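3-hydroxyacyl-thioester dehydratase X (Mycobacterium tuberculosis, PDB 4OOB) catalyses the reversible hydration of trans-2-enoyl-CoA to (3R)-3-hydroxyacyl-CoA, accepting a broad range of acyl chain lengths with a preference for C8 to C12 substrates. Local coordinates at residues 237-242 with 253-259; 30-34 with 198-202. All blocks are in the same frame, centred on the assembly; numbering follows the deposited sequence.

Interaction 1: residues 237-242 with 253-259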
loop_
_atom_site.group_PDB
_atom_site.type_symbol
_atom_site.label_atom_id
_atom_site.label_comp_id
_atom_site.label_asym_id
_atom_site.label_seq_id
_atom_site.Cartn_x
_atom_site.Cartn_y
_atom_site.Cartn_z
ATOM N N GLY A 237 -8.967 -2.103 -21.480
ATOM C CA GLY A 237 -9.406 -1.798 -20.102
ATOM C C GLY A 237 -8.429 -1.057 -19.195
ATOM O O GLY A 237 -8.864 -0.264 -18.331
ATOM N N GLY A 238 -7.124 -1.293 -19.395
ATOM C CA GLY A 238 -6.078 -0.671 -18.575
ATOM C C GLY A 238 -4.835 -1.546 -18.429
ATOM O O GLY A 238 -4.205 -1.902 -19.424
ATOM N N TRP A 239 -4.478 -1.913 -17.203
ATOM C CA TRP A 239 -3.196 -2.550 -16.986
ATOM C C TRP A 239 -3.286 -3.686 -16.004
ATOM O O TRP A 239 -3.975 -3.586 -14.989
ATOM C CB TRP A 239 -2.197 -1.535 -16.460
ATOM C CG TRP A 239 -1.772 -0.484 -17.429
ATOM C CD1 TRP A 239 -0.648 -0.499 -18.201
ATOM C CD2 TRP A 239 -2.419 0.774 -17.690
ATOM N NE1 TRP A 239 -0.571 0.657 -18.945
ATOM C CE2 TRP A 239 -1.636 1.459 -18.639
ATOM C CE3 TRP A 239 -3.592 1.372 -17.234
ATOM C CZ2 TRP A 239 -1.987 2.713 -19.136
ATOM C CZ3 TRP A 239 -3.947 2.610 -17.732
ATOM C CH2 TRP A 239 -3.142 3.272 -18.664
ATOM N N ASP A 240 -2.580 -4.764 -16.309
ATOM C CA ASP A 240 -2.392 -5.898 -15.388
ATOM C C ASP A 240 -0.913 -5.897 -15.021
ATOM O O ASP A 240 -0.039 -5.842 -15.915
ATOM C CB ASP A 240 -2.727 -7.236 -16.044
ATOM C CG ASP A 240 -4.230 -7.429 -16.278
ATOM O OD1 ASP A 240 -5.066 -6.614 -15.807
ATOM O OD2 ASP A 240 -4.557 -8.434 -16.928
ATOM N N LEU A 241 -0.649 -5.918 -13.719
ATOM C CA LEU A 241 0.721 -5.832 -13.171
ATOM C C LEU A 241 1.031 -7.058 -12.319
ATOM O O LEU A 241 0.185 -7.529 -11.555
ATOM C CB LEU A 241 0.873 -4.590 -12.287
ATOM C CG LEU A 241 1.077 -3.155 -12.779
ATOM C CD1 LEU A 241 0.584 -2.881 -14.159
ATOM C CD2 LEU A 241 0.409 -2.142 -11.857
ATOM N N THR A 242 2.247 -7.582 -12.484
ATOM C CA THR A 242 2.793 -8.578 -11.590
ATOM C C THR A 242 4.245 -8.288 -11.306
ATOM O O THR A 242 5.052 -8.123 -12.239
ATOM C CB THR A 242 2.741 -10.004 -12.155
ATOM O OG1 THR A 242 1.415 -10.317 -12.491
ATOM C CG2 THR A 242 3.123 -10.950 -11.112
ATOM N N LEU A 253 3.361 -9.214 -5.710
ATOM C CA LEU A 253 2.016 -8.671 -5.876
ATOM C C LEU A 253 1.471 -8.909 -7.295
ATOM O O LEU A 253 2.244 -9.125 -8.225
ATOM C CB LEU A 253 2.007 -7.178 -5.570
ATOM C CG LEU A 253 2.621 -6.219 -6.586
ATOM C CD1 LEU A 253 1.788 -5.937 -7.806
ATOM C CD2 LEU A 253 2.820 -4.904 -5.836
ATOM N N THR A 254 0.150 -8.877 -7.429
ATOM C CA THR A 254 -0.493 -8.885 -8.721
ATOM C C THR A 254 -1.534 -7.799 -8.606
ATOM O O THR A 254 -2.091 -7.581 -7.532
ATOM C CB THR A 254 -1.151 -10.237 -9.068
ATOM O OG1 THR A 254 -2.236 -10.442 -8.162
ATOM C CG2 THR A 254 -0.185 -11.364 -8.874
ATOM N N ALA A 255 -1.815 -7.123 -9.695
ATOM C CA ALA A 255 -2.641 -5.954 -9.618
ATOM C C ALA A 255 -3.286 -5.546 -10.906
ATOM O O ALA A 255 -2.853 -5.889 -11.962
ATOM C CB ALA A 255 -1.799 -4.777 -9.092
ATOM N N THR A 256 -4.312 -4.718 -10.797
ATOM C CA THR A 256 -4.965 -4.215 -11.966
ATOM C C THR A 256 -5.247 -2.775 -11.764
ATOM O O THR A 256 -5.576 -2.356 -10.649
ATOM C CB THR A 256 -6.316 -4.897 -12.241
ATOM O OG1 THR A 256 -7.152 -4.779 -11.097
ATOM C CG2 THR A 256 -6.116 -6.369 -12.581
ATOM N N VAL A 257 -5.087 -2.042 -12.875
ATOM C CA VAL A 257 -5.543 -0.690 -13.063
ATOM C C VAL A 257 -6.639 -0.705 -14.163
ATOM O O VAL A 257 -6.429 -1.249 -15.235
ATOM C CB VAL A 257 -4.355 0.172 -13.505
ATOM C CG1 VAL A 257 -4.731 1.650 -13.558
ATOM C CG2 VAL A 257 -3.165 -0.058 -12.571
ATOM N N ARG A 258 -7.797 -0.101 -13.873
ATOM C CA ARG A 258 -8.889 -0.002 -14.830
ATOM C C ARG A 258 -9.476 1.390 -14.742
ATOM O O ARG A 258 -9.676 1.932 -13.641
ATOM C CB ARG A 258 -9.958 -1.003 -14.504
ATOM C CG ARG A 258 -9.502 -2.453 -14.583
ATOM C CD ARG A 258 -9.302 -2.953 -16.024
ATOM N NE ARG A 258 -9.054 -4.393 -16.068
ATOM C CZ ARG A 258 -7.865 -4.980 -15.960
ATOM N NH1 ARG A 258 -6.732 -4.283 -15.803
ATOM N NH2 ARG A 258 -7.804 -6.306 -15.997
ATOM N N GLY A 259 -9.698 2.002 -15.897
ATOM C CA GLY A 259 -10.456 3.239 -15.990
ATOM C C GLY A 259 -11.839 2.963 -15.477
ATOM O O GLY A 259 -12.382 1.928 -15.750
#

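Interaction 2: residues 30-34 with 198-202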
loop_
_atom_site.group_PDB
_atom_site.type_symbol
_atom_site.label_atom_id
_atom_site.label_comp_id
_atom_site.label_asym_id
_atom_site.label_seq_id
_atom_site.Cartn_x
_atom_site.Cartn_y
_atom_site.Cartn_z
ATOM N N VAL A 30 10.845 9.345 -3.395
ATOM C CA VAL A 30 11.207 8.020 -2.859
ATOM C C VAL A 30 10.535 6.858 -3.628
ATOM O O VAL A 30 11.154 5.803 -3.793
ATOM C CB VAL A 30 10.959 7.910 -1.338
ATOM C CG1 VAL A 30 9.482 7.872 -1.040
ATOM C CG2 VAL A 30 11.580 6.645 -0.785
ATOM N N THR A 31 9.272 7.038 -4.052
ATOM C CA THR A 31 8.568 5.993 -4.810
ATOM C C THR A 31 8.921 5.956 -6.292
ATOM O O THR A 31 8.576 4.988 -6.980
ATOM C CB THR A 31 7.051 6.080 -4.646
ATOM O OG1 THR A 31 6.567 7.344 -5.133
ATOM C CG2 THR A 31 6.682 5.908 -3.168
ATOM N N GLY A 32 9.658 6.967 -6.761
ATOM C CA GLY A 32 10.001 7.117 -8.164
ATOM C C GLY A 32 8.811 7.550 -9.021
ATOM O O GLY A 32 8.701 7.171 -10.178
ATOM N N LEU A 33 7.882 8.290 -8.448
ATOM C CA LEU A 33 6.675 8.676 -9.128
ATOM C C LEU A 33 6.804 10.172 -9.423
ATOM O O LEU A 33 7.770 10.811 -8.988
ATOM C CB LEU A 33 5.507 8.379 -8.214
ATOM C CG LEU A 33 4.604 7.188 -8.477
ATOM C CD1 LEU A 33 5.257 5.973 -9.128
ATOM C CD2 LEU A 33 3.916 6.786 -7.204
ATOM N N ARG A 34 5.874 10.721 -10.187
ATOM C CA ARG A 34 6.023 12.056 -10.728
ATOM C C ARG A 34 5.412 13.041 -9.733
ATOM O O ARG A 34 4.333 12.810 -9.252
ATOM C CB ARG A 34 5.319 12.147 -12.076
ATOM C CG ARG A 34 5.863 13.244 -12.981
ATOM C CD ARG A 34 4.912 13.588 -14.117
ATOM N NE ARG A 34 3.931 14.553 -13.645
ATOM C CZ ARG A 34 3.993 15.876 -13.806
ATOM N NH1 ARG A 34 4.993 16.455 -14.482
ATOM N NH2 ARG A 34 3.024 16.641 -13.298
ATOM N N ALA A 198 3.151 1.598 -4.917
ATOM C CA ALA A 198 3.364 2.869 -5.523
ATOM C C ALA A 198 4.440 2.713 -6.596
ATOM O O ALA A 198 4.208 3.124 -7.725
ATOM C CB ALA A 198 3.779 3.898 -4.508
ATOM N N ALA A 199 5.583 2.096 -6.251
ATOM C CA ALA A 199 6.754 2.014 -7.176
ATOM C C ALA A 199 6.425 1.403 -8.564
ATOM O O ALA A 199 6.942 1.838 -9.579
ATOM C CB ALA A 199 7.863 1.246 -6.510
ATOM N N VAL A 200 5.509 0.430 -8.607
ATOM C CA VAL A 200 5.118 -0.228 -9.895
ATOM C C VAL A 200 4.362 0.676 -10.893
ATOM O O VAL A 200 4.219 0.335 -12.069
ATOM C CB VAL A 200 4.307 -1.521 -9.667
ATOM C CG1 VAL A 200 5.152 -2.538 -8.924
ATOM C CG2 VAL A 200 2.987 -1.245 -8.986
ATOM N N LEU A 201 3.916 1.857 -10.428
ATOM C CA LEU A 201 3.113 2.750 -11.248
ATOM C C LEU A 201 3.983 3.685 -12.082
ATOM O O LEU A 201 3.479 4.412 -12.879
ATOM C CB LEU A 201 2.129 3.546 -10.362
ATOM C CG LEU A 201 1.160 2.737 -9.480
ATOM C CD1 LEU A 201 0.188 3.624 -8.718
ATOM C CD2 LEU A 201 0.379 1.727 -10.346
ATOM N N ALA A 202 5.293 3.642 -11.931
ATOM C CA ALA A 202 6.178 4.638 -12.540
ATOM C C ALA A 202 6.059 4.634 -14.040
ATOM O O ALA A 202 5.997 3.561 -14.663
ATOM C CB ALA A 202 7.619 4.376 -12.147
#

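Interaction 1: residues 237-242 with 253-259
Trp239 and Val257 face each other as an antiparallel hydrogen-bonded pair in strands 238-244 and 251-259, the last hairpin of the antiparallel hotdog-fold sheet. Two nearly straight bonds join them: Trp239 N gives to Val257 O at 2.8 Å, and Val257 N returns one to Trp239 O. Leu241 and Ala255 form the next such pair, with a more bent bond from Ala255 N to Leu241 O. Gly238, in a non-hydrogen-bonded pair with Arg258, has phi 149°; at its backbone angles a CB would jam against the preceding carbonyl oxygen, so glycine suits this place.

The side chains of both hydrogen-bonded pairs lie on one apolar face. Val257 CG1 comes obliquely to the Trp239 ring, 3.9 Å from CE3, while its other methyl, CG2, meets Leu241 CD2 at 4.2 Å. The small Ala255 lets its CB sit beside Leu241 CB.

The other face is polar. Thr242 and Thr254, beta-branched and at home in a strand, lie side by side with their CG2 methyls 4.0 Å apart. Arg258 starts away from its neighbour strand, but a bend at chi2 (-73°) brings the guanidinium back so that its edge, with NH1 and NH2, faces Asp240. The salt bridge is end-on: Asp240 OD1 takes both nitrogens, Arg258 NH2 at 2.8 Å on its syn lone pair.

Beyond the hairpin, Phe208 packs edge-to-face with the indole, and Val257 also touches Tyr214 of strand 212-218. Arg258 NH1 donates as well to Val257 O, already the acceptor of Trp239 N, at 3.1 Å from above the carbonyl plane.

Interaction 2: residues 30-34 with 198-202
A Schellman motif ends helix 21-31, and just there the chain packs against the end of helix 193-199 and the type I turn from Ala199 to Ala202. Gly32 is the C-prime residue of the Schellman motif, and the positive phi of 73° favours glycine. Past it the chain turns so that Leu33 can reach the second segment.

Leu33 carries most of the contact. Its CD1 methyl comes within 3.3 Å of Ala198 O. The same methyl lies against the turn, 3.6 Å from Ala202 N and 4.1 Å from Leu201 CB. Leu33 CD2 rests 4.0 Å from Ala198 CB. One branched side chain thus spans the helix end and the turn. Alanines suit the facing surface because their short side chains let the two backbones come close: the CA atoms of Thr31 and Ala199 are 5.0 Å apart.

Thr31 turns its methyl, CG2, to Ala198 CB at 3.8 Å. With chi1 at 61°, its hydroxyl lies between the backbone N and carbonyl carbon, and OG1 bonds back to Tyr27 O within its own helix, leaving an apolar branch for the contact. Tyr164 of helix 158-167 also packs on Thr31. No hydrogen bond crosses between the segments; a CH···O contact from Ala199 CA to Thr31 O, 3.5 Å, runs between the backbones.

Interactions 1 and 2 have centres about 15 Å apart yet touch directly. On the apolar face of the hairpin, Leu241 CD2 lies 4.0 Å from Val200 CG2 and 4.2 Å from Leu201 CD2, so the turn that receives Leu33 in interaction 2 also covers part of interaction 1. Leu201 takes part in both, with CB near Leu33 and CD2 near Leu241. Phe208 and Tyr214 extend this continuity, each touching both Val257 and Leu201. Together the contacts connect the end of helix 21-31, through the turn Ala199 to Ala202, to the hairpin strands of the MaoC-like hotdog domain.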